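Local coordinates for protein phosphorylated carbohydrates phosphatase TM_1254 (Thermotoga maritima msb8, PDB 3KBB) that removes phosphate from phosphorylated sugars such as erythrose 4-phosphate, fructose 6-phosphate and mannose 6-phosphate with the help of a divalent metal ion, cobalt giving the highest activity, at residues Lys76-Phe79 and Ser80-Lys84; Pro87-Arg90 and Glu91-Phe95; Pro141-Glu144 and Ile145-Val149. One frame throughout, in Å; residues are numbered along the deposited sequence.

Contact 1 (Lys76-Phe79 and Ser80-Lys84)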
loop_
_atom_site.group_PDB
_atom_site.type_symbol
_atom_site.label_atom_id
_atom_site.label_comp_id
_atom_site.label_asym_id
_atom_site.label_seq_id
_atom_site.Cartn_x
_atom_site.Cartn_y
_atom_site.Cartn_z
ATOM N N LYS A 76 -5.200 -13.302 -7.011
ATOM C CA LYS A 76 -5.067 -12.770 -8.365
ATOM C C LYS A 76 -6.423 -12.505 -8.984
ATOM O O LYS A 76 -6.647 -11.446 -9.562
ATOM C CB LYS A 76 -4.261 -13.737 -9.257
ATOM C CG LYS A 76 -2.742 -13.641 -9.085
ATOM C CD LYS A 76 -2.203 -12.288 -9.577
ATOM C CE LYS A 76 -0.758 -12.382 -10.069
ATOM N NZ LYS A 76 0.195 -12.801 -9.001
ATOM N N ARG A 77 -7.317 -13.480 -8.856
ATOM C CA ARG A 77 -8.654 -13.409 -9.417
ATOM C C ARG A 77 -9.456 -12.296 -8.779
ATOM O O ARG A 77 -10.070 -11.492 -9.486
ATOM C CB ARG A 77 -9.380 -14.730 -9.209
ATOM C CG ARG A 77 -8.809 -15.883 -10.009
ATOM C CD ARG A 77 -9.729 -17.092 -9.936
ATOM N NE ARG A 77 -9.016 -18.360 -10.084
ATOM C CZ ARG A 77 -8.673 -18.918 -11.244
ATOM N NH1 ARG A 77 -8.963 -18.322 -12.399
ATOM N NH2 ARG A 77 -8.030 -20.079 -11.249
ATOM N N VAL A 78 -9.463 -12.269 -7.447
ATOM C CA VAL A 78 -10.197 -11.262 -6.707
ATOM C C VAL A 78 -9.657 -9.868 -7.051
ATOM O O VAL A 78 -10.448 -8.958 -7.335
ATOM C CB VAL A 78 -10.188 -11.529 -5.172
ATOM C CG1 VAL A 78 -10.870 -10.401 -4.400
ATOM C CG2 VAL A 78 -10.889 -12.865 -4.853
ATOM N N PHE A 79 -8.326 -9.707 -7.037
ATOM C CA PHE A 79 -7.723 -8.371 -7.253
ATOM C C PHE A 79 -8.013 -7.949 -8.678
ATOM O O PHE A 79 -8.472 -6.823 -8.943
ATOM C CB PHE A 79 -6.212 -8.373 -6.995
ATOM C CG PHE A 79 -5.825 -8.470 -5.534
ATOM C CD1 PHE A 79 -6.781 -8.641 -4.528
ATOM C CD2 PHE A 79 -4.494 -8.403 -5.170
ATOM C CE1 PHE A 79 -6.413 -8.747 -3.189
ATOM C CE2 PHE A 79 -4.116 -8.530 -3.831
ATOM C CZ PHE A 79 -5.072 -8.683 -2.841
ATOM N N SER A 80 -7.785 -8.875 -9.599
ATOM C CA SER A 80 -8.088 -8.624 -10.991
ATOM C C SER A 80 -9.540 -8.191 -11.173
ATOM O O SER A 80 -9.815 -7.217 -11.873
ATOM C CB SER A 80 -7.756 -9.853 -11.843
ATOM O OG SER A 80 -8.430 -9.778 -13.090
ATOM N N GLU A 81 -10.467 -8.882 -10.516
ATOM C CA GLU A 81 -11.889 -8.560 -10.657
ATOM C C GLU A 81 -12.273 -7.249 -9.950
ATOM O O GLU A 81 -12.985 -6.409 -10.519
ATOM C CB GLU A 81 -12.775 -9.709 -10.154
ATOM C CG GLU A 81 -14.251 -9.618 -10.631
ATOM C CD GLU A 81 -15.232 -10.426 -9.781
ATOM O OE1 GLU A 81 -14.904 -11.574 -9.373
ATOM O OE2 GLU A 81 -16.341 -9.900 -9.520
ATOM N N LEU A 82 -11.789 -7.057 -8.730
ATOM C CA LEU A 82 -12.394 -6.040 -7.856
ATOM C C LEU A 82 -11.492 -4.883 -7.434
ATOM O O LEU A 82 -11.980 -3.922 -6.832
ATOM C CB LEU A 82 -13.010 -6.701 -6.616
ATOM C CG LEU A 82 -14.260 -7.581 -6.837
ATOM C CD1 LEU A 82 -14.527 -8.399 -5.587
ATOM C CD2 LEU A 82 -15.485 -6.769 -7.229
ATOM N N LEU A 83 -10.190 -4.984 -7.697
ATOM C CA LEU A 83 -9.282 -3.919 -7.259
ATOM C C LEU A 83 -9.424 -2.745 -8.208
ATOM O O LEU A 83 -9.291 -2.907 -9.403
ATOM C CB LEU A 83 -7.834 -4.393 -7.177
ATOM C CG LEU A 83 -6.807 -3.440 -6.528
ATOM C CD1 LEU A 83 -7.199 -3.080 -5.077
ATOM C CD2 LEU A 83 -5.438 -4.048 -6.555
ATOM N N LYS A 84 -9.735 -1.578 -7.655
ATOM C CA LYS A 84 -9.895 -0.371 -8.437
ATOM C C LYS A 84 -9.049 0.717 -7.785
ATOM O O LYS A 84 -8.740 0.653 -6.599
ATOM C CB LYS A 84 -11.359 0.060 -8.442
ATOM C CG LYS A 84 -12.339 -1.000 -8.948
ATOM C CD LYS A 84 -12.129 -1.288 -10.430
ATOM C CE LYS A 84 -12.880 -2.550 -10.854
ATOM N NZ LYS A 84 -12.208 -3.171 -12.029
HETATM O O HOH W 1 -7.353 -4.660 -10.801
#
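Phe79 and Leu83 meet one turn apart where helix 64-82 runs out. Phe79 CB lies 4.3 Å from Leu83 CB. The backbone under them is tied by a bond from Leu83 N to Phe79 O, at 2.8 Å. This is the well-packed side. The Phe79 side chain touches Thr15, and Leu83 lies against Met13 and Thr15 as well as Arg117, so two bulky apolar residues suit a place where the helix end is pressed against the loop holding Met13 and Thr15 and against helix 111-120 of the same molecule. Val78, also buried, is slimmer and fits beside Leu18 and helix 19-29. Its partner Leu82 lies at the exposed edge, and Val78 CG1 touches Leu82 CD1 only loosely, at 4.3 Å. Leu82 N bonds to Val78 O at 2.7 Å.

The solvent side carries Arg77, Ser80 and Glu81. Ser80 packs through its CB, 3.0 Å from Lys76 O, a carbonyl that also accepts from Ser80 N. Glu81 CG is anti to the backbone N (chi1 -164°) and the chain runs on extended, carrying the carboxylate to a salt bridge with Arg25 of helix 19-29.

In a HAD phosphatase of the beta-phosphoglucomutase type, helix 64-82 is probably the last helix of the helical cap, and Leu83 begins the linker back to the Rossmann-like core. The salt bridge from Lys76 to Glu116 of helix 111-120 then probably joins cap to core.

At Leu83 the backbone leaves helical angles, and a water donates to Phe79 O at 3.1 Å and to Leu83 O at 3.0 Å. Water thus takes over as a partner of these carbonyls where helical bonding stops, consistent with a laterally held helix end giving way to a linker.

Contact 2 (Pro87-Arg90 and Glu91-Phe95)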
loop_
_atom_site.group_PDB
_atom_site.type_symbol
_atom_site.label_atom_id
_atom_site.label_comp_id
_atom_site.label_asym_id
_atom_site.label_seq_id
_atom_site.Cartn_x
_atom_site.Cartn_y
_atom_site.Cartn_z
ATOM N N PRO A 87 -10.812 6.794 -5.373
ATOM C CA PRO A 87 -11.325 8.015 -6.016
ATOM C C PRO A 87 -10.398 9.213 -5.821
ATOM O O PRO A 87 -9.888 9.440 -4.711
ATOM C CB PRO A 87 -12.679 8.254 -5.304
ATOM C CG PRO A 87 -12.632 7.409 -4.022
ATOM C CD PRO A 87 -11.755 6.232 -4.374
ATOM N N GLY A 88 -10.210 9.979 -6.895
ATOM C CA GLY A 88 -9.444 11.239 -6.861
ATOM C C GLY A 88 -7.942 11.063 -6.985
ATOM O O GLY A 88 -7.212 12.044 -7.196
ATOM N N VAL A 89 -7.464 9.823 -6.870
ATOM C CA VAL A 89 -6.013 9.634 -6.901
ATOM C C VAL A 89 -5.411 9.886 -8.313
ATOM O O VAL A 89 -4.352 10.525 -8.456
ATOM C CB VAL A 89 -5.636 8.249 -6.315
ATOM C CG1 VAL A 89 -4.191 7.937 -6.587
ATOM C CG2 VAL A 89 -5.938 8.255 -4.838
ATOM N N ARG A 90 -6.088 9.412 -9.350
ATOM C CA ARG A 90 -5.610 9.696 -10.707
ATOM C C ARG A 90 -5.478 11.201 -10.956
ATOM O O ARG A 90 -4.464 11.652 -11.498
ATOM C CB ARG A 90 -6.477 8.989 -11.746
ATOM C CG ARG A 90 -5.936 9.073 -13.160
ATOM C CD ARG A 90 -6.846 8.335 -14.126
ATOM N NE ARG A 90 -6.947 6.916 -13.779
ATOM C CZ ARG A 90 -6.092 5.988 -14.225
ATOM N NH1 ARG A 90 -5.077 6.325 -15.016
ATOM N NH2 ARG A 90 -6.245 4.732 -13.855
ATOM N N GLU A 91 -6.464 11.990 -10.500
ATOM C CA GLU A 91 -6.483 13.445 -10.727
ATOM C C GLU A 91 -5.302 14.092 -9.993
ATOM O O GLU A 91 -4.722 15.091 -10.436
ATOM C CB GLU A 91 -7.823 14.039 -10.219
ATOM C CG GLU A 91 -8.451 15.069 -11.174
ATOM C CD GLU A 91 -9.767 15.712 -10.666
ATOM O OE1 GLU A 91 -10.610 14.995 -10.070
ATOM O OE2 GLU A 91 -9.955 16.943 -10.904
ATOM N N ALA A 92 -4.974 13.528 -8.835
ATOM C CA ALA A 92 -3.865 13.997 -8.039
ATOM C C ALA A 92 -2.551 13.707 -8.740
ATOM O O ALA A 92 -1.691 14.581 -8.796
ATOM C CB ALA A 92 -3.886 13.332 -6.677
ATOM N N LEU A 93 -2.399 12.496 -9.286
ATOM C CA LEU A 93 -1.173 12.164 -10.041
ATOM C C LEU A 93 -1.049 13.047 -11.288
ATOM O O LEU A 93 0.033 13.587 -11.589
ATOM C CB LEU A 93 -1.156 10.686 -10.438
ATOM C CG LEU A 93 -1.206 9.668 -9.284
ATOM C CD1 LEU A 93 -1.215 8.268 -9.876
ATOM C CD2 LEU A 93 -0.001 9.863 -8.432
ATOM N N GLU A 94 -2.169 13.191 -11.993
ATOM C CA GLU A 94 -2.204 14.098 -13.159
ATOM C C GLU A 94 -1.802 15.527 -12.773
ATOM O O GLU A 94 -1.047 16.185 -13.491
ATOM C CB GLU A 94 -3.590 14.047 -13.799
ATOM C CG GLU A 94 -3.859 12.786 -14.573
ATOM C CD GLU A 94 -5.295 12.697 -15.039
ATOM O OE1 GLU A 94 -6.140 13.492 -14.542
ATOM O OE2 GLU A 94 -5.591 11.815 -15.882
ATOM N N PHE A 95 -2.281 16.009 -11.627
ATOM C CA PHE A 95 -1.936 17.349 -11.192
ATOM C C PHE A 95 -0.434 17.541 -10.941
ATOM O O PHE A 95 0.155 18.544 -11.385
ATOM C CB PHE A 95 -2.774 17.768 -9.949
ATOM C CG PHE A 95 -2.496 19.174 -9.484
ATOM C CD1 PHE A 95 -2.980 20.273 -10.213
ATOM C CD2 PHE A 95 -1.740 19.405 -8.338
ATOM C CE1 PHE A 95 -2.702 21.580 -9.770
ATOM C CE2 PHE A 95 -1.461 20.684 -7.885
ATOM C CZ PHE A 95 -1.951 21.794 -8.628
#
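From Gly88 to Glu94, three successive backbone bonds of the i to i+4 kind open helix 89-98, the first from Ala92 N to Gly88 O at 3.1 Å. Leu93 N follows with Val89 O at 2.9 Å, then Glu94 N with Arg90 O at 2.8 Å. Gly88 holds the N-cap position with a positive phi of 84°, a backbone shape that favours glycine. Val89 and Leu93 follow each other on the buried side, Val89 CG1 4.4 Å from Leu93 CG; Val89 also meets Leu12, and Leu93 meets Tyr126. Ala92, buried, sets its CB 3.4 Å from Val89 O; a small apolar residue suits such a position. In the Rossmann-like core of the HAD superfamily this helix leads into strand 102-106 of the parallel sheet. Between Arg90 and Glu94 the guanidinium and carboxylate planes are 68° apart, and the contact is Glu94 OE2 against the Arg90 CG methylene, 3.9 Å. The guanidinium is engaged by Glu85, in a salt bridge, by the carbonyl oxygens of Leu121 and Asp122, and by Tyr126 OH. The bend at chi3 (-61°) turns it away from the extended Glu94 chain, whose OE2 remains 5.5 Å from Arg90 NE.

Contact 3 (Pro141-Glu144 and Ile145-Val149)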
loop_
_atom_site.group_PDB
_atom_site.type_symbol
_atom_site.label_atom_id
_atom_site.label_comp_id
_atom_site.label_asym_id
_atom_site.label_seq_id
_atom_site.Cartn_x
_atom_site.Cartn_y
_atom_site.Cartn_z
ATOM N N PRO A 141 9.858 0.179 9.501
ATOM C CA PRO A 141 10.057 1.630 9.610
ATOM C C PRO A 141 11.462 2.139 9.346
ATOM O O PRO A 141 11.733 3.328 9.569
ATOM C CB PRO A 141 9.631 1.919 11.061
ATOM C CG PRO A 141 10.120 0.702 11.812
ATOM C CD PRO A 141 9.942 -0.461 10.842
ATOM N N ASP A 142 12.360 1.274 8.865
ATOM C CA ASP A 142 13.733 1.718 8.576
ATOM C C ASP A 142 13.612 2.785 7.447
ATOM O O ASP A 142 12.762 2.622 6.559
ATOM C CB ASP A 142 14.601 0.528 8.122
ATOM C CG ASP A 142 16.080 0.874 8.019
ATOM O OD1 ASP A 142 16.424 1.707 7.167
ATOM O OD2 ASP A 142 16.912 0.274 8.766
ATOM N N PRO A 143 14.384 3.897 7.532
ATOM C CA PRO A 143 14.274 4.927 6.468
ATOM C C PRO A 143 14.890 4.518 5.106
ATOM O O PRO A 143 14.723 5.279 4.128
ATOM C CB PRO A 143 15.044 6.107 7.057
ATOM C CG PRO A 143 16.055 5.410 7.993
ATOM C CD PRO A 143 15.282 4.335 8.611
ATOM N N GLU A 144 15.553 3.353 5.025
ATOM C CA GLU A 144 16.173 2.908 3.756
ATOM C C GLU A 144 15.331 3.164 2.487
ATOM O O GLU A 144 15.827 3.730 1.476
ATOM C CB GLU A 144 16.573 1.434 3.852
ATOM C CG GLU A 144 17.645 1.098 2.857
ATOM C CD GLU A 144 18.058 -0.377 2.891
ATOM O OE1 GLU A 144 17.864 -1.020 3.940
ATOM O OE2 GLU A 144 18.596 -0.843 1.848
ATOM N N ILE A 145 14.075 2.734 2.512
ATOM C CA ILE A 145 13.235 2.865 1.328
ATOM C C ILE A 145 13.034 4.318 0.877
ATOM O O ILE A 145 13.122 4.609 -0.308
ATOM C CB ILE A 145 11.910 2.108 1.492
ATOM C CG1 ILE A 145 11.240 1.889 0.121
ATOM C CG2 ILE A 145 11.004 2.732 2.534
ATOM C CD1 ILE A 145 10.029 1.005 0.170
ATOM N N TYR A 146 12.784 5.216 1.837
ATOM C CA TYR A 146 12.640 6.643 1.472
ATOM C C TYR A 146 13.964 7.278 1.087
ATOM O O TYR A 146 13.980 8.132 0.218
ATOM C CB TYR A 146 11.931 7.425 2.592
ATOM C CG TYR A 146 10.444 7.148 2.468
ATOM C CD1 TYR A 146 9.668 7.773 1.462
ATOM C CD2 TYR A 146 9.808 6.245 3.319
ATOM C CE1 TYR A 146 8.318 7.494 1.318
ATOM C CE2 TYR A 146 8.447 5.949 3.190
ATOM C CZ TYR A 146 7.707 6.584 2.170
ATOM O OH TYR A 146 6.367 6.321 1.999
ATOM N N LEU A 147 15.057 6.888 1.744
ATOM C CA LEU A 147 16.415 7.359 1.343
ATOM C C LEU A 147 16.705 6.972 -0.115
ATOM O O LEU A 147 17.254 7.783 -0.890
ATOM C CB LEU A 147 17.472 6.807 2.336
ATOM C CG LEU A 147 17.370 7.411 3.736
ATOM C CD1 LEU A 147 18.210 6.532 4.732
ATOM C CD2 LEU A 147 17.794 8.895 3.794
ATOM N N LEU A 148 16.318 5.756 -0.523
ATOM C CA LEU A 148 16.532 5.314 -1.909
ATOM C C LEU A 148 15.630 6.100 -2.886
ATOM O O LEU A 148 16.074 6.480 -3.986
ATOM C CB LEU A 148 16.271 3.806 -2.034
ATOM C CG LEU A 148 16.577 3.126 -3.393
ATOM C CD1 LEU A 148 17.980 3.474 -3.898
ATOM C CD2 LEU A 148 16.333 1.596 -3.283
ATOM N N VAL A 149 14.378 6.359 -2.488
ATOM C CA VAL A 149 13.492 7.212 -3.313
ATOM C C VAL A 149 14.129 8.591 -3.519
ATOM O O VAL A 149 14.141 9.091 -4.671
ATOM C CB VAL A 149 12.063 7.382 -2.698
ATOM C CG1 VAL A 149 11.216 8.389 -3.551
ATOM C CG2 VAL A 149 11.345 6.028 -2.681
HETATM O O HOH W 2 13.050 0.890 4.415
#
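Pro143 and Leu147, one turn apart, run alongside each other at the start of helix 144-153, part of the Rossmann-like core of this HAD hydrolase. Pro143 CB is 4.0 Å from Leu147 CD1, and Leu147 CG comes within 3.4 Å of Pro143 O. Leu147 N also bonds to that oxygen, 2.9 Å away. Proline suits the first turn because it has no backbone N-H that would need a partner at the start of a helix, while its ring supplies an apolar flank that also rests on Ser175 and Ala176. Next along, Leu148 N bonds to Glu144 O, also at 2.9 Å.

Asp142 caps the turn. Its OD1 accepts from Glu144 N at 2.8 Å through the anti lone pair; this bond, from i to i+2, makes an Asx turn and satisfies an N-H the helix itself could not serve. A short acidic side chain is suited to the task. Glu144 in turn stretches outward, CG anti to the backbone N (chi1 -158°), and its two carboxylate oxygens accept from the backbone N atoms of Lys137 and Asn138. The helix start is thereby tied to the preceding loop.

Further out, Ile145, Leu148 and Val149 press on Val131 of strand 129-131, branched and bulky side chains suited to covering a sheet. Tyr146 enters the core beside helix 167-175 and Ala106, about 5 Å, side chain to side chain, from Asp7, the nucleophile inferred by similarity; its hydroxyl hydrogen-bonds to Glu164 OE2. Back at the turn, a water joins the loop to the helix, giving a hydrogen bond to Asp142 O and accepting one from Ile145 N, each 2.8 Å long.

In the fold
Followed from the N terminus, the three contacts come in series; each closes just a helical turn, and none encloses or crosses another. Contact 1 finishes helix 64-82, where the probable cap meets the core. After a two-residue link the chain reaches contact 2, which begins helix 89-98, with the two centres 21 Å apart. From there it runs through strand 102-106, helix 111-120 and strand 129-131 to contact 3. Contacts 2 and 3 thus both start helices of the Rossmann-like core, and approach to about 12 Å between nearest atoms. Contacts 1 and 3 lie on opposite sides of the chain's centre, 29 Å apart between centres.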